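PDB 3BWT: pumilio homology domain family member 4 from Saccharomyces cerevisiae, which binds mRNA through its Pumilio homology domain, the part present in this chain, and takes part in regulating gene expression. Local coordinates for residues K66-V71 with Q101-C106; L92-T97 with D130-H135; L239-F244 with L279-G284. One frame throughout, in Å; residues are numbered along the deposited sequence.

Contact 1. Residues K66-V71 with Q101-C106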
loop_
_atom_site.group_PDB
_atom_site.type_symbol
_atom_site.label_atom_id
_atom_site.label_comp_id
_atom_site.label_asym_id
_atom_site.label_seq_id
_atom_site.Cartn_x
_atom_site.Cartn_y
_atom_site.Cartn_z
ATOM N N LYS A 66 0.538 -24.358 -5.402
ATOM C CA LYS A 66 0.510 -25.048 -6.671
ATOM C C LYS A 66 -0.756 -25.901 -6.726
ATOM O O LYS A 66 -1.463 -25.926 -7.736
ATOM C CB LYS A 66 1.767 -25.897 -6.829
ATOM C CG LYS A 66 1.927 -26.552 -8.192
ATOM C CD LYS A 66 1.945 -25.526 -9.317
ATOM C CE LYS A 66 1.824 -26.203 -10.680
ATOM N NZ LYS A 66 1.164 -25.315 -11.678
ATOM N N LEU A 67 -1.047 -26.571 -5.617
ATOM C CA LEU A 67 -2.230 -27.418 -5.493
ATOM C C LEU A 67 -3.494 -26.625 -5.745
ATOM O O LEU A 67 -4.391 -27.084 -6.441
ATOM C CB LEU A 67 -2.296 -28.053 -4.101
ATOM C CG LEU A 67 -3.357 -29.138 -3.938
ATOM C CD1 LEU A 67 -3.026 -30.337 -4.796
ATOM C CD2 LEU A 67 -3.496 -29.547 -2.492
ATOM N N LEU A 68 -3.557 -25.426 -5.174
ATOM C CA LEU A 68 -4.718 -24.561 -5.351
ATOM C C LEU A 68 -5.014 -24.236 -6.830
ATOM O O LEU A 68 -6.172 -24.195 -7.243
ATOM C CB LEU A 68 -4.571 -23.286 -4.519
ATOM C CG LEU A 68 -4.726 -23.469 -3.004
ATOM C CD1 LEU A 68 -4.035 -22.347 -2.224
ATOM C CD2 LEU A 68 -6.185 -23.577 -2.614
ATOM N N GLU A 69 -3.978 -24.013 -7.628
ATOM C CA GLU A 69 -4.195 -23.719 -9.039
ATOM C C GLU A 69 -4.775 -24.920 -9.768
ATOM O O GLU A 69 -5.633 -24.776 -10.631
ATOM C CB GLU A 69 -2.892 -23.312 -9.725
ATOM C CG GLU A 69 -2.376 -21.936 -9.352
ATOM C CD GLU A 69 -0.906 -21.757 -9.705
ATOM O OE1 GLU A 69 -0.450 -22.346 -10.714
ATOM O OE2 GLU A 69 -0.202 -21.039 -8.966
ATOM N N GLU A 70 -4.312 -26.107 -9.401
ATOM C CA GLU A 70 -4.491 -27.286 -10.243
ATOM C C GLU A 70 -5.693 -28.143 -9.853
ATOM O O GLU A 70 -6.130 -29.007 -10.619
ATOM C CB GLU A 70 -3.212 -28.127 -10.230
ATOM C CG GLU A 70 -2.892 -28.737 -11.577
ATOM C CD GLU A 70 -2.663 -27.687 -12.644
ATOM O OE1 GLU A 70 -1.902 -26.722 -12.384
ATOM O OE2 GLU A 70 -3.240 -27.829 -13.746
ATOM N N VAL A 71 -6.222 -27.871 -8.665
ATOM C CA VAL A 71 -7.291 -28.645 -8.040
ATOM C C VAL A 71 -8.649 -28.204 -8.622
ATOM O O VAL A 71 -8.733 -27.119 -9.213
ATOM C CB VAL A 71 -7.204 -28.438 -6.500
ATOM C CG1 VAL A 71 -8.187 -27.377 -6.005
ATOM C CG2 VAL A 71 -7.371 -29.737 -5.778
ATOM N N GLN A 101 -2.969 -15.813 0.081
ATOM C CA GLN A 101 -3.140 -14.876 -1.015
ATOM C C GLN A 101 -3.443 -15.637 -2.303
ATOM O O GLN A 101 -4.304 -15.237 -3.083
ATOM C CB GLN A 101 -1.894 -14.017 -1.190
ATOM C CG GLN A 101 -1.627 -13.084 -0.028
ATOM C CD GLN A 101 -0.368 -12.252 -0.211
ATOM O OE1 GLN A 101 -0.208 -11.575 -1.217
ATOM N NE2 GLN A 101 0.523 -12.292 0.772
ATOM N N LYS A 102 -2.744 -16.743 -2.516
ATOM C CA LYS A 102 -2.998 -17.582 -3.684
ATOM C C LYS A 102 -4.413 -18.157 -3.679
ATOM O O LYS A 102 -5.091 -18.179 -4.711
ATOM C CB LYS A 102 -1.992 -18.720 -3.773
ATOM C CG LYS A 102 -1.867 -19.285 -5.176
ATOM C CD LYS A 102 -1.206 -18.264 -6.063
ATOM C CE LYS A 102 -1.008 -18.768 -7.467
ATOM N NZ LYS A 102 -0.313 -17.719 -8.265
ATOM N N LEU A 103 -4.846 -18.629 -2.518
ATOM C CA LEU A 103 -6.204 -19.126 -2.365
ATOM C C LEU A 103 -7.204 -18.085 -2.852
ATOM O O LEU A 103 -8.081 -18.378 -3.658
ATOM C CB LEU A 103 -6.472 -19.482 -0.908
ATOM C CG LEU A 103 -7.777 -20.198 -0.553
ATOM C CD1 LEU A 103 -7.563 -21.122 0.636
ATOM C CD2 LEU A 103 -8.885 -19.203 -0.256
ATOM N N ILE A 104 -7.059 -16.862 -2.358
ATOM C CA ILE A 104 -7.920 -15.755 -2.755
ATOM C C ILE A 104 -7.852 -15.481 -4.264
ATOM O O ILE A 104 -8.874 -15.243 -4.906
ATOM C CB ILE A 104 -7.575 -14.480 -1.965
ATOM C CG1 ILE A 104 -7.871 -14.689 -0.475
ATOM C CG2 ILE A 104 -8.348 -13.294 -2.509
ATOM C CD1 ILE A 104 -7.332 -13.595 0.434
ATOM N N GLU A 105 -6.653 -15.529 -4.830
ATOM C CA GLU A 105 -6.491 -15.351 -6.264
ATOM C C GLU A 105 -7.208 -16.428 -7.052
ATOM O O GLU A 105 -7.635 -16.200 -8.189
ATOM C CB GLU A 105 -5.017 -15.374 -6.632
ATOM C CG GLU A 105 -4.318 -14.083 -6.324
ATOM C CD GLU A 105 -2.834 -14.173 -6.507
ATOM O OE1 GLU A 105 -2.341 -15.294 -6.778
ATOM O OE2 GLU A 105 -2.165 -13.123 -6.374
ATOM N N CYS A 106 -7.336 -17.605 -6.447
ATOM C CA CYS A 106 -7.837 -18.776 -7.155
ATOM C C CYS A 106 -9.349 -18.963 -7.113
ATOM O O CYS A 106 -9.902 -19.675 -7.943
ATOM C CB CYS A 106 -7.164 -20.042 -6.633
ATOM S SG CYS A 106 -5.522 -20.299 -7.266
#
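Lys102 NZ lies between two carboxylates, Glu69 across the contact and Glu105 three residues further along its own helix. Its separation from Glu69 OE2 is 3.4 Å, a salt bridge whose acceptor is less securely placed in the model, and its weak bond to Glu105 OE1 is 3.5 Å. The lysine chain leaves with CG anti to the backbone N (chi1 -158°), bends at its second torsion and then runs straight, crossing the extended side chain of Glu69 obliquely. Glu69 has a second lysine: its OE1 is 3.5 Å from Lys66 NZ, which also pairs weakly with Glu70. Acid and base thus alternate in a network from one helix to the next, probably screening each other's charge.

Beneath the charges the packing is apolar. Leu68 sends CD1 over the backbone of the other helix, 4.0 Å from Leu103 CB. Cys106 turns SG towards helix 60-70, 4.2 Å from Leu68 CB, with Glu69 CG beside it.

The helical pieces 66-70 and 101-106 run nearly parallel, 9° apart, with axes 9.3 Å from each other. They belong to Pumilio repeats 2 and 3, and the salt bridges continue outward, through Lys66 to Asp33 of helix 22-34 and through Glu105 to Lys139 of helix 133-143. Helix 73-83 meets the pair through Leu67, Leu103 and Cys106.

Contact 2. Residues L92-T97 with D130-H135; sequences LNPHGT and DLNGNH
Asn132 points its amide across at the turn of residues 92-97, and ND2 gives a hydrogen bond of 2.6 Å to Leu92 O. The bond is fairly straight, 162° at the hydrogen, and the acceptor lies close to the amide plane, yet the nitrogen comes in above the plane of the Leu92 carbonyl. With CG anti to the carbonyl carbon (chi1 -63°), the side chain of Asn132 slants over Pro94, OD1 being 3.8 Å from Pro94 CA.

Thr97 meets the same asparagine from another direction. Its side chain stands at about a right angle to that of Asn132, with OG1 anti to its own backbone N, and OG1 donates to Asn132 O over 2.7 Å, again from above the carbonyl plane. The two bonds hold Asn132 through its amide and its main chain, and Thr97 CG2 packs on Asn132 CB at 4.0 Å. Leu92 and Asp130 also cross at about a right angle, but they are modelled too close together for their exact placing to be trusted.

Both segments are the turns that lead into helices 96-106 and 133-143, equivalent places in Pumilio repeats 3 and 4 of the stacked helical array, and each carries its own cap. Asn93 OD1 accepts from His95 N at 2.6 Å and from Gly96 N at 2.7 Å, the two donors arriving from opposite faces of its plane. In the second turn Asp130 OD1 takes a weak bond from Asn132 N, while Asp130 O accepts both Asn134 N and, at 2.8 Å, Asn134 ND2. Asn134 OD1 in turn lies over one face of the His135 ring, offset towards the rim.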
loop_
_atom_site.group_PDB
_atom_site.type_symbol
_atom_site.label_atom_id
_atom_site.label_comp_id
_atom_site.label_asym_id
_atom_site.label_seq_id
_atom_site.Cartn_x
_atom_site.Cartn_y
_atom_site.Cartn_z
ATOM N N LEU A 92 -0.723 -14.543 9.808
ATOM C CA LEU A 92 0.365 -13.997 10.599
ATOM C C LEU A 92 1.702 -14.613 10.193
ATOM O O LEU A 92 2.760 -14.019 10.416
ATOM C CB LEU A 92 0.111 -14.210 12.089
ATOM C CG LEU A 92 -1.089 -13.499 12.714
ATOM C CD1 LEU A 92 -0.992 -13.570 14.231
ATOM C CD2 LEU A 92 -1.197 -12.046 12.261
ATOM N N ASN A 93 1.633 -15.786 9.575
ATOM C CA ASN A 93 2.802 -16.549 9.149
ATOM C C ASN A 93 3.355 -16.053 7.813
ATOM O O ASN A 93 2.596 -15.770 6.881
ATOM C CB ASN A 93 2.420 -18.037 9.062
ATOM C CG ASN A 93 3.553 -18.925 8.567
ATOM O OD1 ASN A 93 3.838 -18.991 7.372
ATOM N ND2 ASN A 93 4.167 -19.650 9.483
ATOM N N PRO A 94 4.686 -15.951 7.708
ATOM C CA PRO A 94 5.299 -15.418 6.489
ATOM C C PRO A 94 4.905 -16.239 5.259
ATOM O O PRO A 94 4.801 -15.690 4.166
ATOM C CB PRO A 94 6.802 -15.574 6.750
ATOM C CG PRO A 94 6.944 -15.945 8.167
ATOM C CD PRO A 94 5.674 -16.563 8.603
ATOM N N HIS A 95 4.688 -17.537 5.451
ATOM C CA HIS A 95 4.330 -18.450 4.370
ATOM C C HIS A 95 2.816 -18.574 4.226
ATOM O O HIS A 95 2.273 -18.418 3.133
ATOM C CB HIS A 95 4.932 -19.826 4.636
ATOM C CG HIS A 95 6.326 -19.777 5.182
ATOM N ND1 HIS A 95 7.389 -19.268 4.464
ATOM C CD2 HIS A 95 6.830 -20.171 6.374
ATOM C CE1 HIS A 95 8.486 -19.353 5.192
ATOM N NE2 HIS A 95 8.174 -19.894 6.356
ATOM N N GLY A 96 2.145 -18.862 5.337
ATOM C CA GLY A 96 0.703 -18.803 5.399
ATOM C C GLY A 96 0.101 -17.638 4.626
ATOM O O GLY A 96 -0.852 -17.819 3.866
ATOM N N THR A 97 0.646 -16.442 4.808
ATOM C CA THR A 97 0.139 -15.284 4.094
ATOM C C THR A 97 0.296 -15.427 2.580
ATOM O O THR A 97 -0.500 -14.900 1.822
ATOM C CB THR A 97 0.809 -13.963 4.552
ATOM O OG1 THR A 97 0.154 -12.849 3.927
ATOM C CG2 THR A 97 2.293 -13.933 4.178
ATOM N N ASP A 130 -0.912 -6.059 10.576
ATOM C CA ASP A 130 0.159 -7.050 10.690
ATOM C C ASP A 130 1.106 -7.095 9.483
ATOM O O ASP A 130 0.670 -7.035 8.334
ATOM C CB ASP A 130 -0.425 -8.451 10.941
ATOM C CG ASP A 130 0.644 -9.478 11.251
ATOM O OD1 ASP A 130 1.831 -9.106 11.256
ATOM O OD2 ASP A 130 0.290 -10.650 11.495
ATOM N N LEU A 131 2.399 -7.236 9.768
ATOM C CA LEU A 131 3.446 -7.305 8.750
ATOM C C LEU A 131 3.175 -8.336 7.658
ATOM O O LEU A 131 3.499 -8.115 6.492
ATOM C CB LEU A 131 4.782 -7.610 9.409
ATOM C CG LEU A 131 5.896 -8.093 8.491
ATOM C CD1 LEU A 131 6.374 -6.974 7.586
ATOM C CD2 LEU A 131 7.036 -8.627 9.329
ATOM N N ASN A 132 2.599 -9.472 8.038
ATOM C CA ASN A 132 2.218 -10.500 7.070
ATOM C C ASN A 132 0.732 -10.432 6.703
ATOM O O ASN A 132 0.345 -10.679 5.562
ATOM C CB ASN A 132 2.570 -11.889 7.600
ATOM C CG ASN A 132 4.067 -12.078 7.795
ATOM O OD1 ASN A 132 4.865 -11.655 6.955
ATOM N ND2 ASN A 132 4.456 -12.710 8.904
ATOM N N GLY A 133 -0.094 -10.072 7.674
ATOM C CA GLY A 133 -1.528 -10.099 7.498
ATOM C C GLY A 133 -2.066 -9.085 6.517
ATOM O O GLY A 133 -3.055 -9.347 5.832
ATOM N N ASN A 134 -1.415 -7.929 6.444
ATOM C CA ASN A 134 -1.907 -6.824 5.636
ATOM C C ASN A 134 -1.984 -7.201 4.167
ATOM O O ASN A 134 -2.832 -6.700 3.424
ATOM C CB ASN A 134 -1.061 -5.564 5.856
ATOM C CG ASN A 134 0.264 -5.599 5.114
ATOM O OD1 ASN A 134 0.375 -5.069 4.010
ATOM N ND2 ASN A 134 1.278 -6.204 5.721
ATOM N N HIS A 135 -1.130 -8.125 3.753
ATOM C CA HIS A 135 -1.141 -8.569 2.370
ATOM C C HIS A 135 -2.347 -9.428 2.011
ATOM O O HIS A 135 -2.845 -9.373 0.880
ATOM C CB HIS A 135 0.165 -9.269 2.027
ATOM C CG HIS A 135 1.362 -8.391 2.200
ATOM N ND1 HIS A 135 1.563 -7.254 1.447
ATOM C CD2 HIS A 135 2.410 -8.468 3.050
ATOM C CE1 HIS A 135 2.688 -6.676 1.820
ATOM N NE2 HIS A 135 3.221 -7.391 2.791
#

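Contact 3. Residues L239-F244 with L279-G284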
loop_
_atom_site.group_PDB
_atom_site.type_symbol
_atom_site.label_atom_id
_atom_site.label_comp_id
_atom_site.label_asym_id
_atom_site.label_seq_id
_atom_site.Cartn_x
_atom_site.Cartn_y
_atom_site.Cartn_z
ATOM N N LEU A 239 4.091 23.663 7.832
ATOM C CA LEU A 239 4.204 22.298 7.350
ATOM C C LEU A 239 5.407 22.114 6.437
ATOM O O LEU A 239 5.883 20.993 6.243
ATOM C CB LEU A 239 2.941 21.904 6.594
ATOM C CG LEU A 239 1.638 21.997 7.384
ATOM C CD1 LEU A 239 0.434 21.880 6.461
ATOM C CD2 LEU A 239 1.589 20.933 8.474
ATOM N N SER A 240 5.893 23.208 5.862
ATOM C CA SER A 240 7.041 23.130 4.965
ATOM C C SER A 240 8.332 22.814 5.717
ATOM O O SER A 240 9.316 22.362 5.125
ATOM C CB SER A 240 7.209 24.424 4.168
ATOM O OG SER A 240 6.336 24.441 3.062
ATOM N N ILE A 241 8.329 23.053 7.023
ATOM C CA ILE A 241 9.521 22.815 7.834
ATOM C C ILE A 241 9.300 21.649 8.782
ATOM O O ILE A 241 9.968 21.524 9.808
ATOM C CB ILE A 241 9.929 24.074 8.621
ATOM C CG1 ILE A 241 8.908 24.360 9.722
ATOM C CG2 ILE A 241 10.045 25.262 7.664
ATOM C CD1 ILE A 241 9.205 25.594 10.513
ATOM N N HIS A 242 8.358 20.792 8.411
ATOM C CA HIS A 242 8.023 19.606 9.182
ATOM C C HIS A 242 8.498 18.358 8.451
ATOM O O HIS A 242 8.296 18.222 7.245
ATOM C CB HIS A 242 6.517 19.548 9.401
ATOM C CG HIS A 242 6.101 18.541 10.421
ATOM N ND1 HIS A 242 5.892 17.212 10.114
ATOM C CD2 HIS A 242 5.865 18.664 11.749
ATOM C CE1 HIS A 242 5.546 16.561 11.210
ATOM N NE2 HIS A 242 5.524 17.418 12.216
ATOM N N LYS A 243 9.144 17.459 9.185
ATOM C CA LYS A 243 9.674 16.210 8.628
ATOM C C LYS A 243 8.705 15.511 7.667
ATOM O O LYS A 243 9.097 15.022 6.602
ATOM C CB LYS A 243 10.015 15.224 9.753
ATOM C CG LYS A 243 11.171 15.622 10.663
ATOM C CD LYS A 243 11.436 14.571 11.734
ATOM C CE LYS A 243 12.588 14.994 12.645
ATOM N NZ LYS A 243 12.850 13.974 13.709
ATOM N N PHE A 244 7.439 15.451 8.062
ATOM C CA PHE A 244 6.449 14.700 7.306
ATOM C C PHE A 244 5.429 15.581 6.616
ATOM O O PHE A 244 5.018 15.290 5.501
ATOM C CB PHE A 244 5.776 13.671 8.213
ATOM C CG PHE A 244 6.751 12.761 8.878
ATOM C CD1 PHE A 244 7.707 12.095 8.124
ATOM C CD2 PHE A 244 6.745 12.594 10.247
ATOM C CE1 PHE A 244 8.628 11.272 8.718
ATOM C CE2 PHE A 244 7.660 11.757 10.848
ATOM C CZ PHE A 244 8.606 11.099 10.079
ATOM N N LEU A 279 14.689 28.428 3.344
ATOM C CA LEU A 279 16.075 28.383 2.903
ATOM C C LEU A 279 16.959 27.723 3.951
ATOM O O LEU A 279 17.938 27.056 3.611
ATOM C CB LEU A 279 16.594 29.793 2.624
ATOM C CG LEU A 279 18.097 29.897 2.344
ATOM C CD1 LEU A 279 18.460 29.075 1.125
ATOM C CD2 LEU A 279 18.512 31.344 2.146
ATOM N N ASN A 280 16.603 27.902 5.222
ATOM C CA ASN A 280 17.493 27.540 6.329
ATOM C C ASN A 280 17.102 26.282 7.094
ATOM O O ASN A 280 17.723 25.923 8.096
ATOM C CB ASN A 280 17.648 28.717 7.293
ATOM C CG ASN A 280 18.815 29.606 6.930
ATOM O OD1 ASN A 280 19.967 29.157 6.894
ATOM N ND2 ASN A 280 18.528 30.874 6.652
ATOM N N ASP A 281 16.080 25.605 6.603
ATOM C CA ASP A 281 15.565 24.439 7.284
ATOM C C ASP A 281 16.007 23.138 6.618
ATOM O O ASP A 281 16.137 23.058 5.395
ATOM C CB ASP A 281 14.043 24.506 7.360
ATOM C CG ASP A 281 13.470 23.422 8.222
ATOM O OD1 ASP A 281 13.494 23.586 9.458
ATOM O OD2 ASP A 281 13.010 22.404 7.664
ATOM N N SER A 282 16.239 22.124 7.447
ATOM C CA SER A 282 16.618 20.798 6.981
ATOM C C SER A 282 15.615 20.258 5.964
ATOM O O SER A 282 15.979 19.458 5.099
ATOM C CB SER A 282 16.729 19.833 8.163
ATOM O OG SER A 282 17.961 19.987 8.854
ATOM N N TYR A 283 14.362 20.709 6.062
ATOM C CA TYR A 283 13.275 20.163 5.250
ATOM C C TYR A 283 12.739 21.176 4.240
ATOM O O TYR A 283 12.673 20.887 3.044
ATOM C CB TYR A 283 12.138 19.646 6.138
ATOM C CG TYR A 283 12.587 18.687 7.218
ATOM C CD1 TYR A 283 13.079 17.422 6.899
ATOM C CD2 TYR A 283 12.508 19.039 8.561
ATOM C CE1 TYR A 283 13.488 16.545 7.884
ATOM C CE2 TYR A 283 12.918 18.170 9.553
ATOM C CZ TYR A 283 13.406 16.924 9.214
ATOM O OH TYR A 283 13.814 16.062 10.217
ATOM N N GLY A 284 12.355 22.353 4.729
ATOM C CA GLY A 284 11.844 23.429 3.894
ATOM C C GLY A 284 12.777 23.865 2.778
ATOM O O GLY A 284 12.336 24.404 1.777
#
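This is loop-on-loop packing without a hydrogen bond across it: the turn after helix 236-240 lies against the connection between helices 256-279 and 284-298. At its centre the phenol ring of Tyr283 lies beneath the backbone of Lys243. Lys243 CA sits 3.7 Å from the ring centroid and only 5° off the normal, a CH-pi contact over the face, while Ser282 CB lies 4.2 Å above the opposite face. The ring is thus sandwiched between a neighbour from its own turn and one from the other. The extended Lys243 side chain runs out past the hydroxyl end of the ring, where the modelled contacts are too close to be relied on.

Asp281 works in two directions. Its CG anti to the backbone N (chi1 -172°) folds OD2 back to cap its own turn, accepting from Tyr283 N at 2.7 Å, above the carboxylate plane, and from Gly284 N at 3.0 Å through the anti lone pair. Across the contact its CG rests 3.6 Å from Ile241 CB, the two side chains crossing at about a right angle. Gly284 brings its backbone alongside Ile241, with their CA atoms 4.6 Å apart.

His242 ND1 caps the first turn, accepting from Phe244 N at 3.1 Å and also from Gly245. The two capped turns, in Pumilio repeats 7 and 8, lie side by side, consistent with the stacked helical repeats of a PUF domain.

Overall arrangement
Contacts 1 and 2 are neighbours near the N-terminal part of the array, their centres about 17 Å apart. Both use helix 96-106, contact 1 at its end and contact 2 at its start, and they meet where Gln101 NE2 lies 3.3 Å from His135 CB. Their segments alternate along the chain: contact 1 joins repeats 2 and 3, contact 2 repeats 3 and 4. Contact 3 follows later, between repeats 7 and 8 on the other side of the chain's centre, about 48 Å from contact 1 and 36 Å from contact 2, centre to centre. Each joins successive repeats, consistent with the long, curved RNA-binding scaffold of PUF proteins.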